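Long-range contacts in acetyl xylan esterase (Paenibacillus sp. R4, PDB 6AGQ), which is a cold-active acetyl xylan esterase of the alpha/beta-hydrolase clan, expected to remove acetyl groups from xylan by ester hydrolysis: residues 84-89 with 171-176; 147-152 with 243-248. All blocks are in the same frame, centred on the assembly; numbering follows the deposited sequence.

The two contacts lie on opposite sides of the chain's centre, each about 20 Å from it; their centres are about 38 Å apart and their nearest atoms about 24 Å. Helix 153-170 runs between them: 147-152 leads into its start, and 171-176 follows its end. In contact 1 the chain returning from that helix pairs with the beginning of strand 86-92. That strand's parallel neighbour, 179-184, runs into a sequence resembling the nucleophile elbow of alpha/beta-hydrolases. Contact 2 is a surface junction between the loop ahead of the helix and helix 243-251, and the side chain of Val246 lies about 8 Å from a bound zinc ion.

Contact 1: 84-89 with 171-176; sequences GSLPVL and REEVDA
Val174 turns CG1 anti to its backbone N (chi1 164°), while Val88 sets its own CG1 between backbone N and carbonyl carbon (chi1 67°). The two branched side chains cross at about a right angle, with Val88 CG1 3.7 Å from Val174 CG1, a compact apolar touch suited to a buried place against helix 153-170, whose Val168 also meets Val88. The frame around them is a short parallel beta bridge of Leu86 with Val174, where the chain leaves a type I turn (Arg171 to Val174) and joins the start of strand 86-92 in the alpha/beta-hydrolase sheet. Leu86 N donates to Glu173 O at 2.9 Å, and Asp175 N donates to Leu86 O at 2.8 Å, coming from 41° above that carbonyl's plane. Glu173 O takes a second, weak bond from Ser85 N at 3.0 Å. One residue earlier, Gly84 N reaches Glu172 O at 2.7 Å. Gly84 adopts a positive phi, easy for a residue without CB, and its CA makes a CH...O contact with Val174 O. Leucine suits position 86 because its CD1 can lie against the aliphatic CG of Glu173 (3.9 Å), while the carboxylate of Glu173 leads away, its OE2 in a hydrogen bond with Tyr74 OH. A water donates to both Ser85 O and Asp175 OD2, and Asp175 OD1 is hydrogen-bonded to the hydroxyl of Ser177. Since every direct hydrogen bond here joins backbone atoms, the pairing does not depend on the side chains' polar ends, which bond elsewhere.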
ATOM      1  N   GLY A  84     -29.934  41.146 -21.604  1.00 36.20           N
ATOM      2  CA  GLY A  84     -28.522  41.554 -21.431  1.00 33.59           C
ATOM      3  C   GLY A  84     -28.073  41.994 -20.046  1.00 31.56           C
ATOM      4  O   GLY A  84     -27.125  42.761 -19.953  1.00 33.00           O
ATOM      5  N   SER A  85     -28.713  41.497 -18.987  1.00 31.85           N
ATOM      6  CA  SER A  85     -28.472  41.972 -17.610  1.00 35.88           C
ATOM      7  C   SER A  85     -27.652  41.024 -16.697  1.00 34.90           C
ATOM      8  O   SER A  85     -26.927  41.491 -15.815  1.00 38.13           O
ATOM      9  CB  SER A  85     -29.793  42.302 -16.912  1.00 36.44           C
ATOM     10  OG  SER A  85     -30.595  41.135 -16.709  1.00 37.55           O
ATOM     11  N   LEU A  86     -27.742  39.726 -16.924  1.00 31.45           N
ATOM     12  CA  LEU A  86     -27.193  38.766 -15.997  1.00 34.89           C
ATOM     13  C   LEU A  86     -25.776  38.415 -16.383  1.00 30.73           C
ATOM     14  O   LEU A  86     -25.549  37.917 -17.502  1.00 29.33           O
ATOM     15  CB  LEU A  86     -28.018  37.450 -15.964  1.00 35.01           C
ATOM     16  CG  LEU A  86     -29.433  37.534 -15.409  1.00 32.00           C
ATOM     17  CD1 LEU A  86     -30.034  36.157 -15.315  1.00 33.79           C
ATOM     18  CD2 LEU A  86     -29.499  38.179 -14.038  1.00 34.62           C
ATOM     19  N   PRO A  87     -24.838  38.577 -15.455  1.00 28.51           N
ATOM     20  CA  PRO A  87     -23.525  37.938 -15.698  1.00 28.83           C
ATOM     21  C   PRO A  87     -23.625  36.408 -15.741  1.00 26.44           C
ATOM     22  O   PRO A  87     -24.660  35.843 -15.376  1.00 26.92           O
ATOM     23  CB  PRO A  87     -22.636  38.462 -14.552  1.00 30.95           C
ATOM     24  CG  PRO A  87     -23.558  39.093 -13.547  1.00 32.33           C
ATOM     25  CD  PRO A  87     -24.908  39.289 -14.165  1.00 31.70           C
ATOM     26  N   VAL A  88     -22.609  35.735 -16.269  1.00 26.29           N
ATOM     27  CA  VAL A  88     -22.728  34.295 -16.480  1.00 25.34           C
ATOM     28  C   VAL A  88     -21.415  33.570 -16.218  1.00 25.34           C
ATOM     29  O   VAL A  88     -20.371  34.049 -16.551  1.00 26.72           O
ATOM     30  CB  VAL A  88     -23.326  33.910 -17.871  1.00 25.01           C
ATOM     31  CG1 VAL A  88     -22.435  34.264 -19.034  1.00 25.85           C
ATOM     32  CG2 VAL A  88     -23.629  32.426 -17.975  1.00 27.92           C
ATOM     33  N   LEU A  89     -21.525  32.388 -15.615  1.00 26.13           N
ATOM     34  CA  LEU A  89     -20.413  31.516 -15.349  1.00 28.78           C
ATOM     35  C   LEU A  89     -20.592  30.176 -16.094  1.00 28.24           C
ATOM     36  O   LEU A  89     -21.653  29.501 -16.039  1.00 29.60           O
ATOM     37  CB  LEU A  89     -20.300  31.329 -13.847  1.00 31.39           C
ATOM     38  CG  LEU A  89     -19.010  30.681 -13.388  1.00 36.34           C
ATOM     39  CD1 LEU A  89     -18.577  31.302 -12.083  1.00 39.14           C
ATOM     40  CD2 LEU A  89     -19.148  29.159 -13.276  1.00 37.97           C
ATOM     41  N   ARG A 171     -28.746  33.290 -24.866  1.00 31.54           N
ATOM     42  CA  ARG A 171     -29.797  33.578 -23.857  1.00 31.56           C
ATOM     43  C   ARG A 171     -30.009  35.077 -23.792  1.00 33.11           C
ATOM     44  O   ARG A 171     -29.069  35.837 -23.656  1.00 30.47           O
ATOM     45  CB  ARG A 171     -29.457  33.026 -22.458  1.00 31.02           C
ATOM     46  CG  ARG A 171     -29.091  31.535 -22.406  1.00 30.52           C
ATOM     47  CD  ARG A 171     -30.238  30.623 -22.869  1.00 32.36           C
ATOM     48  NE  ARG A 171     -30.178  30.314 -24.299  1.00 32.78           N
ATOM     49  CZ  ARG A 171     -31.127  29.710 -25.019  1.00 33.25           C
ATOM     50  NH1 ARG A 171     -32.247  29.304 -24.472  1.00 34.20           N
ATOM     51  NH2 ARG A 171     -30.918  29.463 -26.306  1.00 32.85           N
ATOM     52  N   GLU A 172     -31.247  35.525 -23.907  1.00 35.63           N
ATOM     53  CA  GLU A 172     -31.500  36.964 -23.983  1.00 41.49           C
ATOM     54  C   GLU A 172     -31.211  37.687 -22.663  1.00 33.66           C
ATOM     55  O   GLU A 172     -30.732  38.806 -22.673  1.00 36.67           O
ATOM     56  CB  GLU A 172     -32.912  37.238 -24.502  1.00 47.26           C
ATOM     57  CG  GLU A 172     -33.067  36.798 -25.970  1.00 51.10           C
ATOM     58  CD  GLU A 172     -32.308  37.657 -27.012  1.00 60.04           C
ATOM     59  OE1 GLU A 172     -31.901  38.834 -26.735  1.00 56.47           O
ATOM     60  OE2 GLU A 172     -32.135  37.128 -28.146  1.00 58.87           O
ATOM     61  N   GLU A 173     -31.432  37.013 -21.541  1.00 28.64           N
ATOM     62  CA  GLU A 173     -31.123  37.568 -20.222  1.00 31.59           C
ATOM     63  C   GLU A 173     -29.620  37.737 -19.929  1.00 31.26           C
ATOM     64  O   GLU A 173     -29.258  38.515 -19.038  1.00 26.87           O
ATOM     65  CB  GLU A 173     -31.802  36.745 -19.103  1.00 34.34           C
ATOM     66  CG  GLU A 173     -31.273  35.320 -18.902  1.00 41.45           C
ATOM     67  CD  GLU A 173     -31.922  34.231 -19.805  1.00 46.75           C
ATOM     68  OE1 GLU A 173     -32.648  34.591 -20.815  1.00 41.41           O
ATOM     69  OE2 GLU A 173     -31.677  33.004 -19.517  1.00 39.53           O
ATOM     70  N   VAL A 174     -28.759  37.013 -20.668  1.00 28.08           N
ATOM     71  CA  VAL A 174     -27.335  37.035 -20.385  1.00 28.62           C
ATOM     72  C   VAL A 174     -26.646  38.283 -20.946  1.00 29.31           C
ATOM     73  O   VAL A 174     -26.938  38.726 -22.051  1.00 30.20           O
ATOM     74  CB  VAL A 174     -26.661  35.722 -20.849  1.00 28.14           C
ATOM     75  CG1 VAL A 174     -25.159  35.866 -20.916  1.00 27.72           C
ATOM     76  CG2 VAL A 174     -27.039  34.601 -19.858  1.00 28.22           C
ATOM     77  N   ASP A 175     -25.780  38.881 -20.131  1.00 31.49           N
ATOM     78  CA  ASP A 175     -24.805  39.945 -20.548  1.00 32.96           C
ATOM     79  C   ASP A 175     -23.500  39.268 -21.061  1.00 35.12           C
ATOM     80  O   ASP A 175     -22.695  38.729 -20.266  1.00 29.73           O
ATOM     81  CB  ASP A 175     -24.481  40.809 -19.332  1.00 33.56           C
ATOM     82  CG  ASP A 175     -23.655  42.048 -19.656  1.00 37.10           C
ATOM     83  OD1 ASP A 175     -23.041  42.139 -20.756  1.00 35.35           O
ATOM     84  OD2 ASP A 175     -23.638  42.943 -18.772  1.00 38.06           O
ATOM     85  N   ALA A 176     -23.303  39.333 -22.374  1.00 33.78           N
ATOM     86  CA  ALA A 176     -22.203  38.679 -23.067  1.00 34.69           C
ATOM     87  C   ALA A 176     -20.840  39.356 -22.774  1.00 31.53           C
ATOM     88  O   ALA A 176     -19.779  38.727 -22.914  1.00 28.79           O
ATOM     89  CB  ALA A 176     -22.497  38.651 -24.583  1.00 38.04           C
TER
HETATM   90  O   HOH W   1     -24.828  43.098 -16.359  1.00 34.66           O

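Contact 2: 147-152 with 243-248; sequences LDPASY and EEQVYR
Gln245 and Leu147 meet where helix 243-251 passes the loop ahead of helix 153-170, a loop shaped by an Asx turn in which Asp148 OD1 accepts from Ala150 N at 3.3 Å. The CB of Gln245 starts out toward this loop. With CG anti to the backbone N (chi1 -168°), CG lies 3.2 Å from Leu147 O and, more loosely, 4.2 Å from Leu147 CD2. The chain then bends at chi2 (48°), and CD also stays beside the same carbonyl oxygen. At the tip the amide divides its work. NE2 comes within 3.0 Å of Leu147 O, but the angle is too poor for a hydrogen bond; its hydrogen-bond partner is Thr249 OG1, one helical turn on. OE1 accepts from Arg248 NH1 at 2.7 Å, the donor lying above the amide plane. Glutamine suits the site because its amide offers a donor and an acceptor at once, here to Thr249 and Arg248. Arg248 NH2 forms a salt bridge with Glu244 OE1, in the guanidinium plane. Pro149 crosses the glutamine side chain at about a right angle, its CD a loose 4.2 Å from NE2. Leu147 and Val246 both touch Trp232 of helix 226-236, and Leu147 CD2 packs 4.0 Å from Val246 CG2.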
ATOM      1  N   LEU A 147      -2.224  10.492 -33.010  1.00 29.60           N
ATOM      2  CA  LEU A 147      -1.293  10.724 -34.122  1.00 32.76           C
ATOM      3  C   LEU A 147      -1.581  11.842 -35.123  1.00 33.86           C
ATOM      4  O   LEU A 147      -0.705  12.163 -35.925  1.00 33.15           O
ATOM      5  CB  LEU A 147      -1.018   9.413 -34.842  1.00 35.49           C
ATOM      6  CG  LEU A 147      -0.348   8.397 -33.894  1.00 38.17           C
ATOM      7  CD1 LEU A 147      -0.154   7.069 -34.643  1.00 41.52           C
ATOM      8  CD2 LEU A 147       0.982   8.902 -33.310  1.00 36.76           C
ATOM      9  N   ASP A 148      -2.745  12.479 -35.050  1.00 35.17           N
ATOM     10  CA  ASP A 148      -3.074  13.590 -35.930  1.00 38.29           C
ATOM     11  C   ASP A 148      -3.988  14.592 -35.201  1.00 35.36           C
ATOM     12  O   ASP A 148      -5.067  14.206 -34.813  1.00 31.77           O
ATOM     13  CB  ASP A 148      -3.769  13.021 -37.179  1.00 46.45           C
ATOM     14  CG  ASP A 148      -4.187  14.110 -38.221  1.00 55.12           C
ATOM     15  OD1 ASP A 148      -3.781  15.314 -38.138  1.00 59.32           O
ATOM     16  OD2 ASP A 148      -4.949  13.739 -39.152  1.00 64.55           O
ATOM     17  N   PRO A 149      -3.586  15.885 -35.076  1.00 33.52           N
ATOM     18  CA  PRO A 149      -4.453  16.808 -34.345  1.00 36.38           C
ATOM     19  C   PRO A 149      -5.854  17.004 -34.973  1.00 35.35           C
ATOM     20  O   PRO A 149      -6.773  17.324 -34.253  1.00 33.21           O
ATOM     21  CB  PRO A 149      -3.675  18.137 -34.330  1.00 34.80           C
ATOM     22  CG  PRO A 149      -2.642  18.002 -35.382  1.00 37.91           C
ATOM     23  CD  PRO A 149      -2.346  16.539 -35.533  1.00 36.02           C
ATOM     24  N   ALA A 150      -5.984  16.841 -36.280  1.00 32.33           N
ATOM     25  CA  ALA A 150      -7.267  16.960 -36.959  1.00 37.29           C
ATOM     26  C   ALA A 150      -8.303  15.977 -36.431  1.00 37.41           C
ATOM     27  O   ALA A 150      -9.482  16.302 -36.464  1.00 32.94           O
ATOM     28  CB  ALA A 150      -7.113  16.769 -38.471  1.00 38.68           C
ATOM     29  N   SER A 151      -7.870  14.807 -35.941  1.00 32.50           N
ATOM     30  CA  SER A 151      -8.817  13.782 -35.429  1.00 33.03           C
ATOM     31  C   SER A 151      -8.697  13.495 -33.920  1.00 29.99           C
ATOM     32  O   SER A 151      -9.340  12.567 -33.397  1.00 27.75           O
ATOM     33  CB  SER A 151      -8.612  12.470 -36.232  1.00 36.54           C
ATOM     34  OG  SER A 151      -7.325  11.937 -35.967  1.00 45.09           O
ATOM     35  N   TYR A 152      -7.892  14.302 -33.210  1.00 25.98           N
ATOM     36  CA  TYR A 152      -7.625  14.051 -31.814  1.00 25.30           C
ATOM     37  C   TYR A 152      -8.840  14.365 -30.900  1.00 25.33           C
ATOM     38  O   TYR A 152      -9.443  15.423 -31.053  1.00 21.89           O
ATOM     39  CB  TYR A 152      -6.410  14.830 -31.384  1.00 23.42           C
ATOM     40  CG  TYR A 152      -6.054  14.657 -29.912  1.00 22.57           C
ATOM     41  CD1 TYR A 152      -5.657  13.422 -29.446  1.00 20.99           C
ATOM     42  CD2 TYR A 152      -6.119  15.746 -29.003  1.00 21.34           C
ATOM     43  CE1 TYR A 152      -5.314  13.250 -28.137  1.00 22.31           C
ATOM     44  CE2 TYR A 152      -5.797  15.573 -27.663  1.00 23.08           C
ATOM     45  CZ  TYR A 152      -5.413  14.307 -27.229  1.00 23.19           C
ATOM     46  OH  TYR A 152      -5.057  14.073 -25.905  1.00 23.65           O
ATOM     47  N   GLU A 243       7.525   9.671 -30.977  1.00 31.72           N
ATOM     48  CA  GLU A 243       7.332  10.639 -29.894  1.00 34.56           C
ATOM     49  C   GLU A 243       7.094  12.019 -30.446  1.00 32.40           C
ATOM     50  O   GLU A 243       6.394  12.819 -29.819  1.00 27.80           O
ATOM     51  CB  GLU A 243       8.501  10.687 -28.879  1.00 40.92           C
ATOM     52  CG  GLU A 243       9.874  11.237 -29.372  1.00 49.20           C
ATOM     53  CD  GLU A 243      10.062  12.780 -29.465  1.00 56.68           C
ATOM     54  OE1 GLU A 243      10.974  13.222 -30.222  1.00 54.79           O
ATOM     55  OE2 GLU A 243       9.345  13.569 -28.798  1.00 61.66           O
ATOM     56  N   GLU A 244       7.715  12.315 -31.591  1.00 31.47           N
ATOM     57  CA  GLU A 244       7.669  13.672 -32.164  1.00 37.46           C
ATOM     58  C   GLU A 244       6.234  14.003 -32.630  1.00 32.00           C
ATOM     59  O   GLU A 244       5.660  14.968 -32.222  1.00 28.53           O
ATOM     60  CB  GLU A 244       8.689  13.800 -33.315  1.00 42.14           C
ATOM     61  CG  GLU A 244       9.045  15.225 -33.693  1.00 53.31           C
ATOM     62  CD  GLU A 244       9.699  15.349 -35.080  1.00 59.32           C
ATOM     63  OE1 GLU A 244       9.077  15.991 -35.946  1.00 68.40           O
ATOM     64  OE2 GLU A 244      10.813  14.803 -35.314  1.00 58.57           O
ATOM     65  N   GLN A 245       5.650  13.139 -33.439  1.00 32.76           N
ATOM     66  CA  GLN A 245       4.229  13.225 -33.769  1.00 33.56           C
ATOM     67  C   GLN A 245       3.336  13.252 -32.519  1.00 30.23           C
ATOM     68  O   GLN A 245       2.437  14.086 -32.435  1.00 31.05           O
ATOM     69  CB  GLN A 245       3.820  12.115 -34.743  1.00 35.06           C
ATOM     70  CG  GLN A 245       2.433  12.251 -35.386  1.00 38.97           C
ATOM     71  CD  GLN A 245       2.161  13.632 -35.963  1.00 42.90           C
ATOM     72  OE1 GLN A 245       2.785  14.008 -36.951  1.00 49.05           O
ATOM     73  NE2 GLN A 245       1.235  14.419 -35.324  1.00 38.59           N
ATOM     74  N   VAL A 246       3.590  12.416 -31.527  1.00 28.25           N
ATOM     75  CA  VAL A 246       2.722  12.430 -30.326  1.00 28.20           C
ATOM     76  C   VAL A 246       2.694  13.826 -29.670  1.00 28.41           C
ATOM     77  O   VAL A 246       1.615  14.376 -29.492  1.00 28.78           O
ATOM     78  CB  VAL A 246       3.078  11.330 -29.318  1.00 29.85           C
ATOM     79  CG1 VAL A 246       2.322  11.519 -28.017  1.00 31.44           C
ATOM     80  CG2 VAL A 246       2.754   9.958 -29.872  1.00 28.37           C
ATOM     81  N   TYR A 247       3.859  14.448 -29.410  1.00 29.13           N
ATOM     82  CA  TYR A 247       3.896  15.733 -28.720  1.00 29.44           C
ATOM     83  C   TYR A 247       3.574  16.899 -29.639  1.00 29.57           C
ATOM     84  O   TYR A 247       3.108  17.940 -29.160  1.00 28.04           O
ATOM     85  CB  TYR A 247       5.218  15.945 -27.955  1.00 30.83           C
ATOM     86  CG  TYR A 247       5.351  14.959 -26.794  1.00 33.20           C
ATOM     87  CD1 TYR A 247       4.475  15.008 -25.712  1.00 33.29           C
ATOM     88  CD2 TYR A 247       6.285  13.939 -26.804  1.00 32.36           C
ATOM     89  CE1 TYR A 247       4.552  14.108 -24.660  1.00 31.39           C
ATOM     90  CE2 TYR A 247       6.363  13.021 -25.755  1.00 30.36           C
ATOM     91  CZ  TYR A 247       5.531  13.132 -24.682  1.00 30.83           C
ATOM     92  OH  TYR A 247       5.577  12.213 -23.641  1.00 31.18           O
ATOM     93  N   ARG A 248       3.810  16.778 -30.937  1.00 26.33           N
ATOM     94  CA  ARG A 248       3.312  17.818 -31.853  1.00 27.63           C
ATOM     95  C   ARG A 248       1.763  17.793 -31.941  1.00 26.61           C
ATOM     96  O   ARG A 248       1.157  18.832 -31.949  1.00 27.42           O
ATOM     97  CB  ARG A 248       3.964  17.721 -33.234  1.00 31.63           C
ATOM     98  CG  ARG A 248       3.240  18.530 -34.307  1.00 34.01           C
ATOM     99  CD  ARG A 248       4.047  18.611 -35.581  1.00 40.41           C
ATOM    100  NE  ARG A 248       4.125  17.296 -36.229  1.00 45.18           N
ATOM    101  CZ  ARG A 248       5.203  16.502 -36.275  1.00 46.88           C
ATOM    102  NH1 ARG A 248       5.123  15.329 -36.909  1.00 44.58           N
ATOM    103  NH2 ARG A 248       6.360  16.852 -35.705  1.00 51.36           N
TER